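Local coordinates for phosphoribosylaminoimidazole carboxylase, ATPase subunit (Bacillus anthracis, PDB 4DLK), which probably uses ATP and bicarbonate to convert aminoimidazole ribonucleotide into N5-carboxyaminoimidazole ribonucleotide, a carboxylation step of purine biosynthesis, at residues A[125-130]-A[172-177]; A[142-147]-A[179-184]; A[187-192]-A[208-213]. All coordinates share one frame; numbering follows the deposited sequence.

Contact 1. Residues A[125-130]-A[172-177]; sequences RLVQNQ and KLANAA
Val127 and Ala174 make the dense half of this contact between a strand end and a helix end. The CG1 branch of Val127 lies anti to its own backbone N (chi1 176°), which turns that methyl to the helix, where it meets the CB of Ala174 at 4.2 Å. Both side chains set out toward the opposite segment and both are buried. Leu133 of helix 130-140 touches each of them, and Leu146 of the neighbouring strand also packs on Val127, so the small methyl-to-methyl contact is one corner of a larger apolar core.

Beyond this pair the fit is looser and more polar. Gln130 starts across the contact rather than into it, but its chain bends at chi2 (-61°) and swings the amide toward the last turn of the helix. There NE2 comes to 3.8 Å from the CB of exposed Asn175. The polar grip on this NE2 lies just beside the contact: it is hydrogen-bonded to the backbone O of Arg171. Between strand and helix a water takes the place of direct backbone bonding, at 2.8 Å from the O of Val127 and 2.9 Å from the O of Ala174. It can donate to either carbonyl, though it has more acceptors nearby than protons to give. Past Val127 the chain turns at exposed Gln128 and Asn129, the latter capping helix 130-140 through OD1 to the N of Gln132.

Helices lying against one face of an antiparallel sheet form a two-layer alpha+beta sandwich, here in the smaller lobe of the ATP-grasp fold.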
loop_
_atom_site.group_PDB
_atom_site.type_symbol
_atom_site.label_atom_id
_atom_site.label_comp_id
_atom_site.label_asym_id
_atom_site.label_seq_id
_atom_site.Cartn_x
_atom_site.Cartn_y
_atom_site.Cartn_z
ATOM N N ARG A 125 42.736 -1.868 -0.587
ATOM C CA ARG A 125 43.777 -1.773 0.433
ATOM C C ARG A 125 43.352 -0.730 1.447
ATOM O O ARG A 125 42.852 0.334 1.079
ATOM C CB ARG A 125 45.117 -1.324 -0.165
ATOM C CG ARG A 125 45.758 -2.287 -1.152
ATOM C CD ARG A 125 46.256 -3.565 -0.488
ATOM N NE ARG A 125 46.898 -4.431 -1.475
ATOM C CZ ARG A 125 46.269 -5.358 -2.194
ATOM N NH1 ARG A 125 44.969 -5.574 -2.035
ATOM N NH2 ARG A 125 46.948 -6.078 -3.074
ATOM N N LEU A 126 43.570 -1.043 2.717
ATOM C CA LEU A 126 43.396 -0.085 3.797
ATOM C C LEU A 126 44.450 1.023 3.712
ATOM O O LEU A 126 45.626 0.752 3.465
ATOM C CB LEU A 126 43.483 -0.807 5.147
ATOM C CG LEU A 126 43.205 0.018 6.407
ATOM C CD1 LEU A 126 41.754 0.493 6.426
ATOM C CD2 LEU A 126 43.533 -0.794 7.653
ATOM N N VAL A 127 44.026 2.270 3.914
ATOM C CA VAL A 127 44.950 3.404 3.906
ATOM C C VAL A 127 44.786 4.223 5.190
ATOM O O VAL A 127 43.808 4.959 5.354
ATOM C CB VAL A 127 44.768 4.299 2.653
ATOM C CG1 VAL A 127 45.681 5.520 2.717
ATOM C CG2 VAL A 127 45.030 3.508 1.374
ATOM N N GLN A 128 45.755 4.090 6.092
ATOM C CA GLN A 128 45.714 4.780 7.379
ATOM C C GLN A 128 46.758 5.889 7.490
ATOM O O GLN A 128 46.713 6.694 8.415
ATOM C CB GLN A 128 45.911 3.787 8.519
ATOM C CG GLN A 128 44.781 2.790 8.686
ATOM C CD GLN A 128 44.956 1.922 9.914
ATOM O OE1 GLN A 128 46.040 1.413 10.184
ATOM N NE2 GLN A 128 43.880 1.749 10.664
ATOM N N ASN A 129 47.717 5.899 6.570
ATOM C CA ASN A 129 48.693 6.996 6.487
ATOM C C ASN A 129 49.181 7.205 5.061
ATOM O O ASN A 129 48.736 6.503 4.140
ATOM C CB ASN A 129 49.864 6.817 7.475
ATOM C CG ASN A 129 50.528 5.450 7.385
ATOM O OD1 ASN A 129 50.534 4.808 6.336
ATOM N ND2 ASN A 129 51.118 5.010 8.496
ATOM N N GLN A 130 50.099 8.159 4.890
ATOM C CA GLN A 130 50.615 8.522 3.580
ATOM C C GLN A 130 51.412 7.407 2.919
ATOM O O GLN A 130 51.349 7.245 1.696
ATOM C CB GLN A 130 51.435 9.817 3.646
ATOM C CG GLN A 130 50.637 11.033 4.100
ATOM C CD GLN A 130 49.471 11.369 3.185
ATOM O OE1 GLN A 130 49.440 10.976 2.019
ATOM N NE2 GLN A 130 48.507 12.107 3.712
ATOM N N LYS A 172 45.536 14.654 0.570
ATOM C CA LYS A 172 44.710 15.541 1.396
ATOM C C LYS A 172 43.577 14.791 2.100
ATOM O O LYS A 172 43.322 15.011 3.286
ATOM C CB LYS A 172 44.134 16.690 0.558
ATOM C CG LYS A 172 44.751 18.057 0.826
ATOM C CD LYS A 172 46.128 18.220 0.194
ATOM C CE LYS A 172 46.696 19.603 0.487
ATOM N NZ LYS A 172 48.100 19.762 0.007
ATOM N N LEU A 173 42.903 13.908 1.364
ATOM C CA LEU A 173 41.811 13.113 1.923
ATOM C C LEU A 173 42.335 12.150 2.988
ATOM O O LEU A 173 41.788 12.087 4.086
ATOM C CB LEU A 173 41.066 12.351 0.818
ATOM C CG LEU A 173 39.832 11.527 1.205
ATOM C CD1 LEU A 173 38.659 12.423 1.576
ATOM C CD2 LEU A 173 39.454 10.582 0.075
ATOM N N ALA A 174 43.404 11.426 2.660
ATOM C CA ALA A 174 44.017 10.462 3.582
ATOM C C ALA A 174 44.598 11.128 4.836
ATOM O O ALA A 174 44.598 10.532 5.915
ATOM C CB ALA A 174 45.078 9.637 2.867
ATOM N N ASN A 175 45.093 12.357 4.682
ATOM C CA ASN A 175 45.496 13.200 5.817
ATOM C C ASN A 175 44.339 13.425 6.793
ATOM O O ASN A 175 44.541 13.471 8.004
ATOM C CB ASN A 175 46.024 14.555 5.313
ATOM C CG ASN A 175 46.549 15.441 6.432
ATOM O OD1 ASN A 175 46.085 16.571 6.617
ATOM N ND2 ASN A 175 47.518 14.933 7.187
ATOM N N ALA A 176 43.130 13.549 6.248
ATOM C CA ALA A 176 41.943 13.906 7.022
ATOM C C ALA A 176 41.178 12.722 7.628
ATOM O O ALA A 176 40.444 12.902 8.599
ATOM C CB ALA A 176 41.006 14.755 6.171
ATOM N N ALA A 177 41.335 11.524 7.060
ATOM C CA ALA A 177 40.581 10.352 7.535
ATOM C C ALA A 177 41.155 9.013 7.081
ATOM O O ALA A 177 41.879 8.934 6.088
ATOM C CB ALA A 177 39.114 10.450 7.114
HETATM O O HOH W 1 44.467 7.654 5.884
#

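Contact 2. Residues A[142-147]-A[179-184]; sequences YPSVLK and CILEKW. With ATP (adenosine-5'-triphosphate), chain F.
Lys147 and Glu182 cross at an angle on the nucleotide side of an antiparallel strand pair, their charged ends converging beside the adenine of ATP. Both chains run extended beyond CG. NZ and OE2 form a salt bridge at 3.2 Å whose hydrogen-bond geometry is weak, and each group also serves the base: NZ donates to N7 of ATP at 2.9 Å, and OE2 accepts from N6 at 3.0 Å along a fairly straight bond (166°). The O of Lys183 takes a second bond from N6, while OE1 of Glu182 has a further salt bridge to Lys111. Acceptors and donor thus match the adenine edge and would be expected to fix its rotation.

Val145 lies alongside Glu182, pointing the same way, with its CG1 over the adenine face near N6. Trp184 stands about perpendicular to Pro143, whose CG is 3.7 Å from the tryptophan CB; one face of the indole receives C2 of ATP, 3.4 Å above the ring plane. On the reverse face of the sheet, Leu146 sends CD1 between the CB of Cys179, at 3.6 Å, and CD1 of Leu181.

Paired backbone bonds at Val145-Glu182 and Lys147-Ile180 hold this register. Strand 158-161 flanks 144-148 and strand 124-127 flanks 179-183, while helices 130-140 and 167-176 cover the leucine face.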
loop_
_atom_site.group_PDB
_atom_site.type_symbol
_atom_site.label_atom_id
_atom_site.label_comp_id
_atom_site.label_asym_id
_atom_site.label_seq_id
_atom_site.Cartn_x
_atom_site.Cartn_y
_atom_site.Cartn_z
ATOM N N TYR A 142 46.685 2.766 -11.739
ATOM C CA TYR A 142 45.603 3.643 -12.167
ATOM C C TYR A 142 44.733 2.934 -13.210
ATOM O O TYR A 142 45.245 2.143 -14.001
ATOM C CB TYR A 142 46.165 4.942 -12.754
ATOM C CG TYR A 142 47.040 5.740 -11.811
ATOM C CD1 TYR A 142 46.476 6.567 -10.837
ATOM C CD2 TYR A 142 48.432 5.684 -11.903
ATOM C CE1 TYR A 142 47.270 7.308 -9.976
ATOM C CE2 TYR A 142 49.237 6.426 -11.048
ATOM C CZ TYR A 142 48.650 7.234 -10.087
ATOM O OH TYR A 142 49.433 7.971 -9.233
ATOM N N PRO A 143 43.414 3.209 -13.210
ATOM C CA PRO A 143 42.737 4.106 -12.283
ATOM C C PRO A 143 42.303 3.413 -10.982
ATOM O O PRO A 143 42.187 2.182 -10.932
ATOM C CB PRO A 143 41.522 4.585 -13.085
ATOM C CG PRO A 143 41.252 3.493 -14.070
ATOM C CD PRO A 143 42.477 2.625 -14.190
ATOM N N SER A 144 42.087 4.213 -9.942
ATOM C CA SER A 144 41.675 3.710 -8.633
ATOM C C SER A 144 40.842 4.766 -7.917
ATOM O O SER A 144 40.745 5.905 -8.376
ATOM C CB SER A 144 42.893 3.313 -7.794
ATOM O OG SER A 144 43.742 4.427 -7.557
ATOM N N VAL A 145 40.240 4.386 -6.795
ATOM C CA VAL A 145 39.377 5.301 -6.052
ATOM C C VAL A 145 39.630 5.214 -4.541
ATOM O O VAL A 145 39.584 4.129 -3.939
ATOM C CB VAL A 145 37.879 5.092 -6.413
ATOM C CG1 VAL A 145 37.410 3.692 -6.050
ATOM C CG2 VAL A 145 36.994 6.138 -5.746
ATOM N N LEU A 146 39.915 6.364 -3.942
ATOM C CA LEU A 146 40.137 6.440 -2.508
ATOM C C LEU A 146 38.861 6.908 -1.823
ATOM O O LEU A 146 38.328 7.965 -2.161
ATOM C CB LEU A 146 41.307 7.383 -2.190
ATOM C CG LEU A 146 41.878 7.366 -0.771
ATOM C CD1 LEU A 146 42.601 6.056 -0.495
ATOM C CD2 LEU A 146 42.828 8.540 -0.579
ATOM N N LYS A 147 38.378 6.118 -0.867
ATOM C CA LYS A 147 37.161 6.446 -0.115
ATOM C C LYS A 147 37.424 6.427 1.384
ATOM O O LYS A 147 38.128 5.546 1.875
ATOM C CB LYS A 147 36.057 5.426 -0.391
ATOM C CG LYS A 147 35.780 5.120 -1.850
ATOM C CD LYS A 147 34.752 4.012 -1.965
ATOM C CE LYS A 147 34.606 3.559 -3.408
ATOM N NZ LYS A 147 33.526 2.541 -3.544
ATOM N N CYS A 179 41.053 5.681 5.176
ATOM C CA CYS A 179 40.518 5.422 3.847
ATOM C C CYS A 179 40.736 3.985 3.374
ATOM O O CYS A 179 41.477 3.219 3.992
ATOM C CB CYS A 179 41.149 6.385 2.831
ATOM S SG CYS A 179 40.627 8.115 2.961
ATOM N N ILE A 180 40.057 3.636 2.281
ATOM C CA ILE A 180 40.378 2.459 1.487
ATOM C C ILE A 180 40.671 2.884 0.051
ATOM O O ILE A 180 40.043 3.813 -0.469
ATOM C CB ILE A 180 39.248 1.397 1.490
ATOM C CG1 ILE A 180 37.860 2.049 1.509
ATOM C CG2 ILE A 180 39.369 0.480 2.694
ATOM C CD1 ILE A 180 37.209 2.156 0.158
ATOM N N LEU A 181 41.644 2.231 -0.576
ATOM C CA LEU A 181 41.853 2.413 -2.001
ATOM C C LEU A 181 41.285 1.199 -2.712
ATOM O O LEU A 181 41.571 0.061 -2.336
ATOM C CB LEU A 181 43.332 2.603 -2.347
ATOM C CG LEU A 181 43.606 3.105 -3.771
ATOM C CD1 LEU A 181 43.188 4.561 -3.931
ATOM C CD2 LEU A 181 45.066 2.928 -4.161
ATOM N N GLU A 182 40.453 1.455 -3.717
ATOM C CA GLU A 182 39.864 0.392 -4.516
ATOM C C GLU A 182 40.308 0.537 -5.952
ATOM O O GLU A 182 40.396 1.645 -6.458
ATOM C CB GLU A 182 38.343 0.494 -4.510
ATOM C CG GLU A 182 37.652 0.092 -3.225
ATOM C CD GLU A 182 36.148 0.230 -3.337
ATOM O OE1 GLU A 182 35.488 0.230 -2.279
ATOM O OE2 GLU A 182 35.624 0.346 -4.479
ATOM N N LYS A 183 40.551 -0.587 -6.612
ATOM C CA LYS A 183 40.772 -0.590 -8.047
ATOM C C LYS A 183 39.491 -0.146 -8.748
ATOM O O LYS A 183 38.385 -0.517 -8.343
ATOM C CB LYS A 183 41.195 -1.981 -8.517
ATOM C CG LYS A 183 41.753 -2.018 -9.931
ATOM C CD LYS A 183 42.453 -3.339 -10.214
ATOM C CE LYS A 183 43.168 -3.292 -11.555
ATOM N NZ LYS A 183 44.129 -4.423 -11.704
ATOM N N TRP A 184 39.647 0.675 -9.778
ATOM C CA TRP A 184 38.519 1.123 -10.578
ATOM C C TRP A 184 37.954 -0.040 -11.343
ATOM O O TRP A 184 38.687 -0.768 -12.014
ATOM C CB TRP A 184 38.956 2.225 -11.531
ATOM C CG TRP A 184 37.841 2.782 -12.378
ATOM C CD1 TRP A 184 37.451 2.368 -13.651
ATOM C CD2 TRP A 184 36.934 3.883 -12.038
ATOM N NE1 TRP A 184 36.390 3.115 -14.104
ATOM C CE2 TRP A 184 36.033 4.043 -13.189
ATOM C CE3 TRP A 184 36.780 4.717 -10.939
ATOM C CZ2 TRP A 184 35.038 5.004 -13.212
ATOM C CZ3 TRP A 184 35.768 5.685 -10.975
ATOM C CH2 TRP A 184 34.922 5.824 -12.084
HETATM P PG ATP F . 25.766 6.919 -2.163
HETATM O O1G ATP F . 25.792 5.457 -1.777
HETATM O O2G ATP F . 25.105 7.156 -3.510
HETATM O O3G ATP F . 25.286 7.834 -1.064
HETATM P PB ATP F . 28.641 6.613 -1.944
HETATM O O1B ATP F . 29.780 7.547 -2.220
HETATM O O2B ATP F . 28.473 5.975 -0.592
HETATM O O3B ATP F . 27.294 7.411 -2.367
HETATM P PA ATP F . 29.789 4.568 -3.623
HETATM O O1A ATP F . 29.147 3.389 -4.299
HETATM O O2A ATP F . 30.815 4.341 -2.543
HETATM O O3A ATP F . 28.581 5.469 -3.072
HETATM O "O5'" ATP F . 30.471 5.455 -4.784
HETATM C "C5'" ATP F . 29.678 6.311 -5.609
HETATM C "C4'" ATP F . 29.915 6.035 -7.087
HETATM O "O4'" ATP F . 31.319 6.006 -7.374
HETATM C "C3'" ATP F . 29.379 4.680 -7.527
HETATM O "O3'" ATP F . 28.011 4.741 -7.939
HETATM C "C2'" ATP F . 30.290 4.292 -8.674
HETATM O "O2'" ATP F . 29.781 4.797 -9.914
HETATM C "C1'" ATP F . 31.588 5.015 -8.375
HETATM N N9 ATP F . 32.548 4.013 -7.862
HETATM C C8 ATP F . 32.778 3.731 -6.562
HETATM N N7 ATP F . 33.712 2.760 -6.433
HETATM C C5 ATP F . 34.095 2.401 -7.668
HETATM C C6 ATP F . 35.052 1.429 -8.246
HETATM N N6 ATP F . 35.803 0.634 -7.443
HETATM N N1 ATP F . 35.146 1.363 -9.599
HETATM C C2 ATP F . 34.402 2.150 -10.411
HETATM N N3 ATP F . 33.518 3.056 -9.950
HETATM C C4 ATP F . 33.321 3.226 -8.613
#

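Contact 3. Residues A[187-192]-A[208-213]; sequences FEKEVS and VAENIH. With ATP (adenosine-5'-triphosphate), chain F.
Charged groups meet first at Lys189 and Glu210, whose side chains run obliquely past each other. Lys189 bends at chi2 (-82°) and brings NZ to 3.1 Å from OE2 of Glu210, approaching from well above the carboxylate plane. This salt bridge is shared, since the same OE2 also pairs with Arg226. On the other face Glu190 serves the nucleotide. Its extended chain places OE2 2.7 Å from O3' and OE1 3.0 Å from O2' of ATP, so the carboxylate takes a bond from each ribose hydroxyl.

Among neutral polar groups, ND2 of Asn211 donates to OG of Ser192 at 3.1 Å, the oxygen lying close to the amide plane and the bond nearly straight (170°). Further bonds hold both ends of this pair: OD1 of Asn211 with Ser221, and OG of Ser192 with Ser276.

The main chain binds through the mutual bonds of Ser192 and Ala209 and through Asn211 N to Glu190 O, at 2.8 Å. A water accepts from Glu190 N and donates to Asn211 O, 2.7 Å away, bridging the two main chains.

Apolar contact is slight: CG1 of Val208 reaches the CB of Val191 at 3.7 Å, with helix 229-245 packed on Val208. Nearer the nucleotide, the ring of Phe187 turns an edge to N3 of the adenine and stacks with Phe257.

The whole is a beta hairpin of the ATP-grasp domain, part of a larger antiparallel sheet, with Glu190 binding both ribose hydroxyls in the ATP site.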
loop_
_atom_site.group_PDB
_atom_site.type_symbol
_atom_site.label_atom_id
_atom_site.label_comp_id
_atom_site.label_asym_id
_atom_site.label_seq_id
_atom_site.Cartn_x
_atom_site.Cartn_y
_atom_site.Cartn_z
ATOM N N PHE A 187 32.656 -0.972 -15.359
ATOM C CA PHE A 187 31.393 -1.706 -15.423
ATOM C C PHE A 187 30.486 -1.074 -16.462
ATOM O O PHE A 187 30.699 0.071 -16.863
ATOM C CB PHE A 187 30.698 -1.729 -14.054
ATOM C CG PHE A 187 30.456 -0.365 -13.475
ATOM C CD1 PHE A 187 31.363 0.195 -12.584
ATOM C CD2 PHE A 187 29.322 0.365 -13.823
ATOM C CE1 PHE A 187 31.148 1.456 -12.050
ATOM C CE2 PHE A 187 29.107 1.629 -13.299
ATOM C CZ PHE A 187 30.017 2.173 -12.407
ATOM N N GLU A 188 29.477 -1.819 -16.892
ATOM C CA GLU A 188 28.487 -1.289 -17.827
ATOM C C GLU A 188 27.274 -0.718 -17.086
ATOM O O GLU A 188 26.766 0.342 -17.450
ATOM C CB GLU A 188 28.054 -2.366 -18.817
ATOM C CG GLU A 188 27.697 -1.810 -20.186
ATOM C CD GLU A 188 26.637 -2.622 -20.900
ATOM O OE1 GLU A 188 26.706 -3.871 -20.863
ATOM O OE2 GLU A 188 25.729 -2.003 -21.504
ATOM N N LYS A 189 26.817 -1.424 -16.050
ATOM C CA LYS A 189 25.636 -1.014 -15.284
ATOM C C LYS A 189 25.870 -1.163 -13.786
ATOM O O LYS A 189 26.570 -2.077 -13.348
ATOM C CB LYS A 189 24.427 -1.879 -15.650
ATOM C CG LYS A 189 24.111 -2.004 -17.134
ATOM C CD LYS A 189 23.326 -0.818 -17.657
ATOM C CE LYS A 189 22.625 -1.172 -18.967
ATOM N NZ LYS A 189 22.050 0.057 -19.574
ATOM N N GLU A 190 25.277 -0.261 -13.010
ATOM C CA GLU A 190 25.160 -0.452 -11.565
ATOM C C GLU A 190 23.797 -1.046 -11.293
ATOM O O GLU A 190 22.783 -0.555 -11.812
ATOM C CB GLU A 190 25.308 0.868 -10.813
ATOM C CG GLU A 190 26.603 1.586 -11.121
ATOM C CD GLU A 190 26.867 2.734 -10.179
ATOM O OE1 GLU A 190 27.024 3.870 -10.671
ATOM O OE2 GLU A 190 26.918 2.499 -8.951
ATOM N N VAL A 191 23.779 -2.112 -10.499
ATOM C CA VAL A 191 22.546 -2.840 -10.214
ATOM C C VAL A 191 22.421 -3.098 -8.722
ATOM O O VAL A 191 23.409 -3.002 -7.985
ATOM C CB VAL A 191 22.453 -4.182 -10.997
ATOM C CG1 VAL A 191 22.409 -3.933 -12.498
ATOM C CG2 VAL A 191 23.601 -5.120 -10.640
ATOM N N SER A 192 21.210 -3.412 -8.272
ATOM C CA SER A 192 20.997 -3.731 -6.869
ATOM C C SER A 192 19.945 -4.806 -6.694
ATOM O O SER A 192 19.052 -4.983 -7.537
ATOM C CB SER A 192 20.636 -2.486 -6.052
ATOM O OG SER A 192 19.325 -2.040 -6.345
ATOM N N VAL A 208 16.361 -7.964 -9.927
ATOM C CA VAL A 208 17.497 -7.064 -10.089
ATOM C C VAL A 208 17.033 -5.732 -10.673
ATOM O O VAL A 208 16.286 -5.700 -11.664
ATOM C CB VAL A 208 18.595 -7.711 -10.967
ATOM C CG1 VAL A 208 19.847 -6.849 -10.998
ATOM C CG2 VAL A 208 18.928 -9.107 -10.450
ATOM N N ALA A 209 17.448 -4.637 -10.035
ATOM C CA ALA A 209 17.146 -3.288 -10.512
ATOM C C ALA A 209 18.389 -2.643 -11.095
ATOM O O ALA A 209 19.483 -2.801 -10.546
ATOM C CB ALA A 209 16.619 -2.425 -9.375
ATOM N N GLU A 210 18.212 -1.902 -12.189
ATOM C CA GLU A 210 19.283 -1.115 -12.784
ATOM C C GLU A 210 19.199 0.309 -12.248
ATOM O O GLU A 210 18.161 0.958 -12.355
ATOM C CB GLU A 210 19.163 -1.122 -14.312
ATOM C CG GLU A 210 20.092 -0.161 -15.043
ATOM C CD GLU A 210 19.779 -0.066 -16.531
ATOM O OE1 GLU A 210 19.078 -0.952 -17.068
ATOM O OE2 GLU A 210 20.240 0.903 -17.172
ATOM N N ASN A 211 20.298 0.793 -11.684
ATOM C CA ASN A 211 20.299 2.097 -11.029
ATOM C C ASN A 211 21.099 3.145 -11.781
ATOM O O ASN A 211 22.253 2.923 -12.146
ATOM C CB ASN A 211 20.799 1.977 -9.587
ATOM C CG ASN A 211 19.969 1.008 -8.759
ATOM O OD1 ASN A 211 18.733 0.957 -8.868
ATOM N ND2 ASN A 211 20.645 0.231 -7.924
ATOM N N ILE A 212 20.469 4.289 -12.008
ATOM C CA ILE A 212 21.115 5.406 -12.676
ATOM C C ILE A 212 21.237 6.560 -11.693
ATOM O O ILE A 212 20.228 7.094 -11.213
ATOM C CB ILE A 212 20.359 5.813 -13.967
ATOM C CG1 ILE A 212 20.324 4.635 -14.947
ATOM C CG2 ILE A 212 21.006 7.036 -14.608
ATOM C CD1 ILE A 212 19.517 4.866 -16.207
ATOM N N HIS A 213 22.480 6.918 -11.371
ATOM C CA HIS A 213 22.763 8.024 -10.464
ATOM C C HIS A 213 23.186 9.234 -11.250
ATOM O O HIS A 213 23.887 9.123 -12.257
ATOM C CB HIS A 213 23.841 7.644 -9.444
ATOM C CG HIS A 213 23.505 6.412 -8.634
ATOM N ND1 HIS A 213 23.713 5.164 -9.096
ATOM C CD2 HIS A 213 22.951 6.273 -7.364
ATOM C CE1 HIS A 213 23.316 4.270 -8.166
ATOM N NE2 HIS A 213 22.843 4.952 -7.111
HETATM P PG ATP F . 25.766 6.919 -2.163
HETATM O O1G ATP F . 25.792 5.457 -1.777
HETATM O O2G ATP F . 25.105 7.156 -3.510
HETATM O O3G ATP F . 25.286 7.834 -1.064
HETATM P PB ATP F . 28.641 6.613 -1.944
HETATM O O1B ATP F . 29.780 7.547 -2.220
HETATM O O2B ATP F . 28.473 5.975 -0.592
HETATM O O3B ATP F . 27.294 7.411 -2.367
HETATM P PA ATP F . 29.789 4.568 -3.623
HETATM O O1A ATP F . 29.147 3.389 -4.299
HETATM O O2A ATP F . 30.815 4.341 -2.543
HETATM O O3A ATP F . 28.581 5.469 -3.072
HETATM O "O5'" ATP F . 30.471 5.455 -4.784
HETATM C "C5'" ATP F . 29.678 6.311 -5.609
HETATM C "C4'" ATP F . 29.915 6.035 -7.087
HETATM O "O4'" ATP F . 31.319 6.006 -7.374
HETATM C "C3'" ATP F . 29.379 4.680 -7.527
HETATM O "O3'" ATP F . 28.011 4.741 -7.939
HETATM C "C2'" ATP F . 30.290 4.292 -8.674
HETATM O "O2'" ATP F . 29.781 4.797 -9.914
HETATM C "C1'" ATP F . 31.588 5.015 -8.375
HETATM N N9 ATP F . 32.548 4.013 -7.862
HETATM C C8 ATP F . 32.778 3.731 -6.562
HETATM N N7 ATP F . 33.712 2.760 -6.433
HETATM C C5 ATP F . 34.095 2.401 -7.668
HETATM C C6 ATP F . 35.052 1.429 -8.246
HETATM N N6 ATP F . 35.803 0.634 -7.443
HETATM N N1 ATP F . 35.146 1.363 -9.599
HETATM C C2 ATP F . 34.402 2.150 -10.411
HETATM N N3 ATP F . 33.518 3.056 -9.950
HETATM C C4 ATP F . 33.321 3.226 -8.613
HETATM O O HOH W 2 23.639 1.830 -14.215
#

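Followed from the N terminus, the chain first lays down strand 124-127, runs through helix 130-140 into strand 144-148, and closes contact 1 when helix 167-176 returns to 125-130. Contact 2 opens before that closure and completes a few residues after it, at 179-184, so the two loops cross. Strands 124-127 and 179-183 are neighbours in one four-stranded sheet, where Val127 N bonds to Cys179 O, joining the two contacts directly. Contact 3 follows in series, a short hairpin loop in the eight-stranded sheet, about 20 Å from contact 2 between centres. The ATP bridges these last two, tying the small sheet to the large.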